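Local atomic coordinates of probable thiosulfate sulfurtransferase (Thermus thermophilus, PDB entry 2EG4), a protein that probably transfers sulfur from thiosulfate to cyanide, as a member of the rhodanese family built on two rhodanese-like domains, and binds a zinc ion. Residues E141-K146 with P159-A164; P149-R154 with Y190-A195; H219-L222 with L226-E229. One frame throughout, in Å; residues are numbered along the deposited sequence.

Contact 1 (E141-K146 with P159-A164). With SO4 (sulfate ion), chain E.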
loop_
_atom_site.group_PDB
_atom_site.type_symbol
_atom_site.label_atom_id
_atom_site.label_comp_id
_atom_site.label_asym_id
_atom_site.label_seq_id
_atom_site.Cartn_x
_atom_site.Cartn_y
_atom_site.Cartn_z
ATOM N N GLU A 141 -20.610 -0.754 5.737
ATOM C CA GLU A 141 -21.092 0.461 6.409
ATOM C C GLU A 141 -20.403 1.722 5.883
ATOM O O GLU A 141 -21.013 2.794 5.808
ATOM C CB GLU A 141 -20.855 0.382 7.926
ATOM C CG GLU A 141 -21.705 -0.627 8.683
ATOM C CD GLU A 141 -21.442 -2.064 8.264
ATOM O OE1 GLU A 141 -20.272 -2.401 7.961
ATOM O OE2 GLU A 141 -22.411 -2.864 8.254
ATOM N N GLU A 142 -19.118 1.600 5.562
ATOM C CA GLU A 142 -18.367 2.734 5.034
ATOM C C GLU A 142 -18.839 2.959 3.602
ATOM O O GLU A 142 -19.055 4.094 3.169
ATOM C CB GLU A 142 -16.856 2.430 5.054
ATOM C CG GLU A 142 -16.223 2.446 6.461
ATOM C CD GLU A 142 -14.865 1.763 6.488
ATOM O OE1 GLU A 142 -14.811 0.509 6.548
ATOM O OE2 GLU A 142 -13.846 2.484 6.431
ATOM N N PHE A 143 -18.994 1.861 2.878
ATOM C CA PHE A 143 -19.447 1.898 1.489
ATOM C C PHE A 143 -20.808 2.580 1.351
ATOM O O PHE A 143 -21.064 3.311 0.389
ATOM C CB PHE A 143 -19.536 0.469 0.959
ATOM C CG PHE A 143 -19.927 0.373 -0.484
ATOM C CD1 PHE A 143 -19.024 0.707 -1.491
ATOM C CD2 PHE A 143 -21.195 -0.081 -0.841
ATOM C CE1 PHE A 143 -19.372 0.585 -2.821
ATOM C CE2 PHE A 143 -21.555 -0.207 -2.182
ATOM C CZ PHE A 143 -20.646 0.124 -3.171
ATOM N N GLN A 144 -21.688 2.321 2.311
ATOM C CA GLN A 144 -23.025 2.898 2.299
ATOM C C GLN A 144 -23.058 4.323 2.832
ATOM O O GLN A 144 -24.095 4.996 2.771
ATOM C CB GLN A 144 -23.967 2.025 3.124
ATOM C CG GLN A 144 -24.149 0.626 2.592
ATOM C CD GLN A 144 -25.077 -0.179 3.472
ATOM O OE1 GLN A 144 -26.190 0.255 3.765
ATOM N NE2 GLN A 144 -24.628 -1.349 3.905
ATOM N N GLY A 145 -21.918 4.784 3.345
ATOM C CA GLY A 145 -21.829 6.126 3.879
ATOM C C GLY A 145 -22.410 6.284 5.271
ATOM O O GLY A 145 -22.632 7.408 5.723
ATOM N N LYS A 146 -22.649 5.170 5.959
ATOM C CA LYS A 146 -23.207 5.232 7.303
ATOM C C LYS A 146 -22.188 5.749 8.313
ATOM O O LYS A 146 -22.550 6.342 9.338
ATOM C CB LYS A 146 -23.718 3.855 7.730
ATOM C CG LYS A 146 -25.032 3.474 7.060
ATOM C CD LYS A 146 -25.514 2.114 7.527
ATOM C CE LYS A 146 -26.931 1.841 7.046
ATOM N NZ LYS A 146 -27.054 1.965 5.566
ATOM N N PRO A 159 -19.029 7.192 -6.839
ATOM C CA PRO A 159 -20.186 6.691 -7.601
ATOM C C PRO A 159 -19.803 5.589 -8.576
ATOM O O PRO A 159 -18.796 5.696 -9.276
ATOM C CB PRO A 159 -20.699 7.944 -8.309
ATOM C CG PRO A 159 -20.250 9.085 -7.376
ATOM C CD PRO A 159 -18.842 8.637 -7.059
ATOM N N GLY A 160 -20.607 4.526 -8.612
ATOM C CA GLY A 160 -20.343 3.431 -9.532
ATOM C C GLY A 160 -19.417 2.339 -9.024
ATOM O O GLY A 160 -19.265 1.299 -9.658
ATOM N N SER A 161 -18.784 2.560 -7.874
ATOM C CA SER A 161 -17.871 1.556 -7.337
ATOM C C SER A 161 -18.615 0.354 -6.750
ATOM O O SER A 161 -19.794 0.444 -6.411
ATOM C CB SER A 161 -17.002 2.179 -6.242
ATOM O OG SER A 161 -17.825 2.635 -5.193
ATOM N N LYS A 162 -17.909 -0.762 -6.624
ATOM C CA LYS A 162 -18.509 -1.969 -6.058
ATOM C C LYS A 162 -17.783 -2.297 -4.768
ATOM O O LYS A 162 -16.569 -2.136 -4.678
ATOM C CB LYS A 162 -18.383 -3.129 -7.042
ATOM C CG LYS A 162 -18.934 -2.812 -8.434
ATOM C CD LYS A 162 -20.395 -2.386 -8.380
ATOM C CE LYS A 162 -20.935 -2.095 -9.782
ATOM N NZ LYS A 162 -22.336 -1.580 -9.752
ATOM N N ASN A 163 -18.529 -2.766 -3.773
ATOM C CA ASN A 163 -17.945 -3.091 -2.477
ATOM C C ASN A 163 -17.337 -4.499 -2.463
ATOM O O ASN A 163 -17.990 -5.483 -2.819
ATOM C CB ASN A 163 -19.034 -2.949 -1.405
ATOM C CG ASN A 163 -18.501 -3.026 0.024
ATOM O OD1 ASN A 163 -19.263 -3.319 0.958
ATOM N ND2 ASN A 163 -17.211 -2.742 0.212
ATOM N N ALA A 164 -16.062 -4.580 -2.091
ATOM C CA ALA A 164 -15.354 -5.851 -1.980
ATOM C C ALA A 164 -14.517 -5.700 -0.705
ATOM O O ALA A 164 -13.318 -5.404 -0.760
ATOM C CB ALA A 164 -14.452 -6.097 -3.204
HETATM S S SO4 E . -23.912 4.122 -7.115
HETATM O O1 SO4 E . -24.926 4.931 -6.362
HETATM O O2 SO4 E . -24.327 2.682 -7.151
HETATM O O3 SO4 E . -23.810 4.648 -8.515
HETATM O O4 SO4 E . -22.576 4.231 -6.442
#
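With its ring swung opposite the backbone nitrogen (chi1 -177°), Phe143 reaches out from the last turn of helix 140-143, and Asn163 answers with a similar torsion (chi1 -170°), which carries its amide past the ring's near end. The pair closes a beta-alpha-beta unit of the rhodanese fold, in which strand 134-136, helix 140-143 and edge strand 162-163 follow one another. Asn163 CB sits almost straight over the middle of the Phe143 ring, 3.5 Å from its centroid, a CH-pi contact. From there the amide continues toward the root of the phenylalanine, its plane only 10° from that of the ring, so the two flat groups stack; Asn163 CG comes within 3.7 Å of Phe143 CG. The amide is held in this attitude from elsewhere, since ND2 donates to the backbone oxygens of Asp136 and Arg138. At the far rim of the ring the partner is Ser161: its carbonyl O meets Phe143 CZ edge-on at 3.4 Å, while its OG lies 3.5 Å from CE1. That hydroxyl is already engaged with Ile158 O and Tyr190 OH. Arg157 adds a cation-pi contact to the ring and a hydrogen bond to Phe143 O. Behind the phenylalanine the helix stops in a Schellman motif, with Lys146 N hydrogen-bonded to Glu141 O and Gly145 N, at positive phi, to Glu142 O. Just ahead of Ser161, a sulfate, probably from the crystallisation liquor and shared with Arg157 NE, accepts a well-directed hydrogen bond through O4 from Gly160 N, 2.9 Å away.

Contact 2 (P149-R154 with Y190-A195). With ZN (zinc ion), chain C; SO4 (sulfate ion), chain D.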
loop_
_atom_site.group_PDB
_atom_site.type_symbol
_atom_site.label_atom_id
_atom_site.label_comp_id
_atom_site.label_asym_id
_atom_site.label_seq_id
_atom_site.Cartn_x
_atom_site.Cartn_y
_atom_site.Cartn_z
ATOM N N PRO A 149 -14.405 8.393 8.744
ATOM C CA PRO A 149 -13.429 8.866 9.730
ATOM C C PRO A 149 -13.637 10.364 9.985
ATOM O O PRO A 149 -14.086 11.096 9.104
ATOM C CB PRO A 149 -12.089 8.529 9.076
ATOM C CG PRO A 149 -12.394 8.596 7.609
ATOM C CD PRO A 149 -13.741 7.915 7.519
ATOM N N PRO A 150 -13.322 10.835 11.207
ATOM C CA PRO A 150 -13.479 12.242 11.592
ATOM C C PRO A 150 -12.701 13.267 10.768
ATOM O O PRO A 150 -13.050 14.448 10.747
ATOM C CB PRO A 150 -13.077 12.241 13.069
ATOM C CG PRO A 150 -12.078 11.136 13.148
ATOM C CD PRO A 150 -12.717 10.054 12.299
ATOM N N CYS A 151 -11.651 12.818 10.084
ATOM C CA CYS A 151 -10.867 13.724 9.258
ATOM C C CYS A 151 -11.595 14.033 7.942
ATOM O O CYS A 151 -11.173 14.903 7.179
ATOM C CB CYS A 151 -9.502 13.103 8.963
ATOM S SG CYS A 151 -9.637 11.468 8.209
ATOM N N CYS A 152 -12.688 13.321 7.670
ATOM C CA CYS A 152 -13.445 13.543 6.428
ATOM C C CYS A 152 -14.787 14.268 6.667
ATOM O O CYS A 152 -15.331 14.222 7.764
ATOM C CB CYS A 152 -13.695 12.209 5.704
ATOM S SG CYS A 152 -12.271 11.553 4.713
ATOM N N PRO A 153 -15.338 14.931 5.633
ATOM C CA PRO A 153 -16.610 15.672 5.728
ATOM C C PRO A 153 -17.885 14.867 5.959
ATOM O O PRO A 153 -18.786 15.318 6.669
ATOM C CB PRO A 153 -16.686 16.418 4.395
ATOM C CG PRO A 153 -15.276 16.571 3.996
ATOM C CD PRO A 153 -14.655 15.252 4.371
ATOM N N ARG A 154 -17.975 13.686 5.357
ATOM C CA ARG A 154 -19.185 12.871 5.481
ATOM C C ARG A 154 -18.957 11.455 4.982
ATOM O O ARG A 154 -17.859 11.115 4.538
ATOM C CB ARG A 154 -20.299 13.511 4.659
ATOM C CG ARG A 154 -19.860 13.797 3.241
ATOM C CD ARG A 154 -20.917 14.563 2.457
ATOM N NE ARG A 154 -20.422 14.955 1.143
ATOM C CZ ARG A 154 -19.928 14.099 0.253
ATOM N NH1 ARG A 154 -19.867 12.805 0.548
ATOM N NH2 ARG A 154 -19.502 14.529 -0.929
ATOM N N TYR A 190 -9.608 1.030 -3.835
ATOM C CA TYR A 190 -9.438 2.214 -2.997
ATOM C C TYR A 190 -10.098 2.028 -1.639
ATOM O O TYR A 190 -10.838 1.063 -1.410
ATOM C CB TYR A 190 -10.036 3.452 -3.695
ATOM C CG TYR A 190 -11.543 3.562 -3.583
ATOM C CD1 TYR A 190 -12.129 4.218 -2.507
ATOM C CD2 TYR A 190 -12.375 3.035 -4.568
ATOM C CE1 TYR A 190 -13.506 4.366 -2.404
ATOM C CE2 TYR A 190 -13.774 3.174 -4.479
ATOM C CZ TYR A 190 -14.327 3.842 -3.398
ATOM O OH TYR A 190 -15.686 4.022 -3.274
ATOM N N CYS A 191 -9.789 2.936 -0.720
ATOM C CA CYS A 191 -10.390 2.927 0.613
ATOM C C CYS A 191 -10.293 4.333 1.192
ATOM O O CYS A 191 -10.647 5.272 0.493
ATOM C CB CYS A 191 -9.727 1.884 1.510
ATOM S SG CYS A 191 -7.941 1.983 1.612
ATOM N N HIS A 192 -9.817 4.505 2.437
ATOM C CA HIS A 192 -9.719 5.851 3.005
ATOM C C HIS A 192 -8.432 6.553 2.593
ATOM O O HIS A 192 -8.462 7.669 2.088
ATOM C CB HIS A 192 -9.802 5.823 4.530
ATOM C CG HIS A 192 -9.676 7.178 5.153
ATOM N ND1 HIS A 192 -8.698 7.481 6.078
ATOM C CD2 HIS A 192 -10.368 8.325 4.947
ATOM C CE1 HIS A 192 -8.792 8.755 6.413
ATOM N NE2 HIS A 192 -9.794 9.290 5.741
ATOM N N SER A 193 -7.287 5.903 2.802
ATOM C CA SER A 193 -6.050 6.537 2.403
ATOM C C SER A 193 -5.116 5.544 1.742
ATOM O O SER A 193 -3.896 5.681 1.814
ATOM C CB SER A 193 -5.353 7.234 3.585
ATOM O OG SER A 193 -4.980 6.314 4.611
ATOM N N GLY A 194 -5.713 4.533 1.113
ATOM C CA GLY A 194 -4.953 3.541 0.354
ATOM C C GLY A 194 -4.247 2.409 1.075
ATOM O O GLY A 194 -3.455 1.713 0.462
ATOM N N ALA A 195 -4.532 2.218 2.361
ATOM C CA ALA A 195 -3.876 1.168 3.153
ATOM C C ALA A 195 -4.487 -0.217 2.914
ATOM O O ALA A 195 -3.798 -1.142 2.477
ATOM C CB ALA A 195 -3.925 1.545 4.672
HETATM ZN ZN ZN C . -10.289 11.317 5.942
HETATM S S SO4 D . -7.606 2.736 5.008
HETATM O O1 SO4 D . -7.626 3.259 6.414
HETATM O O2 SO4 D . -8.990 2.822 4.438
HETATM O O3 SO4 D . -6.661 3.556 4.178
HETATM O O4 SO4 D . -7.156 1.304 5.011
#
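Pro149 lies over one face of the His192 imidazole, while the sulfurs of Cys151 and Cys152 approach the same ring at its edge. The proline contributes CG, 3.3 Å from His192 NE2; it stands above the ring but displaced toward the rim, in a CH-pi contact 26° off the ring normal. Both cysteine sulfurs gather near NE2 because all three atoms bind one zinc ion. Cys151 SG lies 2.4 Å from the zinc, Cys152 SG lies 2.3 Å from the zinc, and His192 NE2 lies 2.1 Å from the zinc. Cys152 SG keeps to the plane of the imidazole, whereas Cys151 SG stands somewhat out of it. The two neighbouring cysteines converge on the metal by different torsions: Cys151 SG sits between its backbone N and carbonyl carbon, and Cys152 SG (chi1 -80°) lies opposite its carbonyl carbon. A type I turn from Pro149 to Cys152, closed by Cys152 N to Pro149 O, presents both cysteine sulfurs and the proline toward His192. His219 ND1 supplies the fourth ligand, its ring roughly perpendicular to that of His192.

His192 faces two ways. With its ring opposite the backbone nitrogen (chi1 179°), the imidazole points to zinc while the main chain curls round a sulfate, probably from the crystallisation liquor: His192 N donates to sulfate O2 at 2.7 Å, and sulfate O3 receives Ser193 N at 2.8 Å and Ala195 N at 3.1 Å. Arg196 NH2 adds a hydrogen bond, and its positive charge would probably offset that of the anion. Backbone amides converging on an oxyanion between strand 186-190 and helix 195-206 are consistent with the active-site loop of the rhodanese family, here joined through one histidine to a Cys2His2 zinc site.

Contact 3 (H219-L222 with L226-E229). With ZN (zinc ion), chain C.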
loop_
_atom_site.group_PDB
_atom_site.type_symbol
_atom_site.label_atom_id
_atom_site.label_comp_id
_atom_site.label_asym_id
_atom_site.label_seq_id
_atom_site.Cartn_x
_atom_site.Cartn_y
_atom_site.Cartn_z
ATOM N N HIS A 219 -10.276 9.967 1.206
ATOM C CA HIS A 219 -9.905 11.221 1.853
ATOM C C HIS A 219 -9.648 12.285 0.783
ATOM O O HIS A 219 -10.222 13.378 0.831
ATOM C CB HIS A 219 -8.658 11.043 2.736
ATOM C CG HIS A 219 -8.337 12.248 3.565
ATOM N ND1 HIS A 219 -8.880 12.458 4.815
ATOM C CD2 HIS A 219 -7.564 13.329 3.305
ATOM C CE1 HIS A 219 -8.456 13.617 5.289
ATOM N NE2 HIS A 219 -7.658 14.165 4.393
ATOM N N GLU A 220 -8.812 11.972 -0.205
ATOM C CA GLU A 220 -8.534 12.953 -1.241
ATOM C C GLU A 220 -9.788 13.277 -2.035
ATOM O O GLU A 220 -10.073 14.434 -2.308
ATOM C CB GLU A 220 -7.474 12.452 -2.205
ATOM C CG GLU A 220 -7.233 13.447 -3.317
ATOM C CD GLU A 220 -6.335 12.912 -4.386
ATOM O OE1 GLU A 220 -6.530 11.744 -4.803
ATOM O OE2 GLU A 220 -5.440 13.665 -4.833
ATOM N N TRP A 221 -10.547 12.242 -2.384
ATOM C CA TRP A 221 -11.756 12.417 -3.184
ATOM C C TRP A 221 -12.689 13.444 -2.557
ATOM O O TRP A 221 -13.225 14.313 -3.246
ATOM C CB TRP A 221 -12.467 11.060 -3.362
ATOM C CG TRP A 221 -13.630 11.081 -4.349
ATOM C CD1 TRP A 221 -14.942 11.370 -4.082
ATOM C CD2 TRP A 221 -13.564 10.791 -5.756
ATOM N NE1 TRP A 221 -15.700 11.277 -5.242
ATOM C CE2 TRP A 221 -14.878 10.925 -6.281
ATOM C CE3 TRP A 221 -12.527 10.431 -6.622
ATOM C CZ2 TRP A 221 -15.173 10.711 -7.638
ATOM C CZ3 TRP A 221 -12.815 10.213 -7.970
ATOM C CH2 TRP A 221 -14.131 10.352 -8.464
ATOM N N LEU A 222 -12.868 13.363 -1.246
ATOM C CA LEU A 222 -13.738 14.314 -0.555
ATOM C C LEU A 222 -13.095 15.699 -0.429
ATOM O O LEU A 222 -13.772 16.708 -0.577
ATOM C CB LEU A 222 -14.107 13.785 0.833
ATOM C CG LEU A 222 -15.064 12.580 0.827
ATOM C CD1 LEU A 222 -15.257 12.052 2.244
ATOM C CD2 LEU A 222 -16.418 13.001 0.217
ATOM N N LEU A 226 -15.269 16.124 -5.154
ATOM C CA LEU A 226 -15.789 15.301 -6.247
ATOM C C LEU A 226 -17.094 14.635 -5.811
ATOM O O LEU A 226 -17.329 14.438 -4.619
ATOM C CB LEU A 226 -14.737 14.263 -6.631
ATOM C CG LEU A 226 -13.511 14.989 -7.196
ATOM C CD1 LEU A 226 -12.300 14.063 -7.213
ATOM C CD2 LEU A 226 -13.826 15.464 -8.605
ATOM N N PRO A 227 -17.953 14.274 -6.779
ATOM C CA PRO A 227 -19.253 13.633 -6.529
ATOM C C PRO A 227 -19.184 12.342 -5.721
ATOM O O PRO A 227 -18.298 11.511 -5.929
ATOM C CB PRO A 227 -19.800 13.387 -7.937
ATOM C CG PRO A 227 -19.050 14.360 -8.811
ATOM C CD PRO A 227 -17.668 14.331 -8.219
ATOM N N THR A 228 -20.116 12.167 -4.792
ATOM C CA THR A 228 -20.140 10.945 -3.997
ATOM C C THR A 228 -21.555 10.447 -3.752
ATOM O O THR A 228 -22.518 11.203 -3.872
ATOM C CB THR A 228 -19.442 11.122 -2.624
ATOM O OG1 THR A 228 -20.204 12.012 -1.793
ATOM C CG2 THR A 228 -18.036 11.698 -2.817
ATOM N N GLU A 229 -21.667 9.161 -3.453
ATOM C CA GLU A 229 -22.958 8.548 -3.153
ATOM C C GLU A 229 -22.889 8.038 -1.716
ATOM O O GLU A 229 -21.810 7.715 -1.213
ATOM C CB GLU A 229 -23.253 7.377 -4.107
ATOM C CG GLU A 229 -23.591 7.776 -5.544
ATOM C CD GLU A 229 -24.636 8.882 -5.627
ATOM O OE1 GLU A 229 -25.540 8.935 -4.768
ATOM O OE2 GLU A 229 -24.555 9.704 -6.559
HETATM ZN ZN ZN C . -10.289 11.317 5.942
#
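Trp221 NE1 donates its N-H to Pro227 O, 2.7 Å away, in a short and nearly straight hydrogen bond (161°). The acceptor lies in the plane of the indole, but seen from the carbonyl the donor stands 44° above the peptide plane, so the bond departs from the lone-pair direction. Over one indole face comes Leu226: its CB is 3.5 Å from the centroid of the five-membered ring in a CH-pi contact, and its CD1 reaches across to Trp221 CE3 at 3.7 Å. Thr228 meets the edge instead, with CG2 in the ring plane and 3.4 Å from Trp221 CD1. The same methyl touches Leu222 CD2 at 3.7 Å, the two side chains crossing nearly at right angles. What turns the indole toward the 226-229 tail is its first torsion, with CG opposite the backbone N (chi1 -171°); a weak hydrogen bond from Leu226 N back to Trp221 O folds the returning chain beside it. A leucine in place of Trp221 would probably leave Pro227 O without its indole donor and remove the broad surface on which Leu226 rests, allowing the tail more movement. Two residues earlier, His219 binds zinc through ND1, 2.1 Å from the metal. Further out, Trp221 packs on Ile158 and on Ala129 of helix 125-129, Leu222 borders Cys152, and Glu220 is hydrogen-bonded to Tyr214 OH and Leu38 N. Helix 217-223, which follows edge strand 210-213, thus has the zinc-binding turn, helix 125-129 and the C-terminal tail around it.

Overall arrangement
None of the three contacts is fully in the core: contact 2 lies nearest the chain's centre, while contacts 1 and 3 lie farther out and each mix buried with exposed residues. Contact 1 joins helix to edge strand through a ring, an amide and apolar carbon; contact 2 joins two loops by metal coordination and surrounds an anion with backbone donors; contact 3 folds the tail onto a helix with an indole. Contacts 2 and 3 share the zinc ion and meet again where His219 N is probably hydrogen-bonded to His192 O. Contact 1 touches contact 2 through the hydroxyls of Ser161 and Tyr190, and contact 3 where Pro159 packs against Pro227 and Thr228.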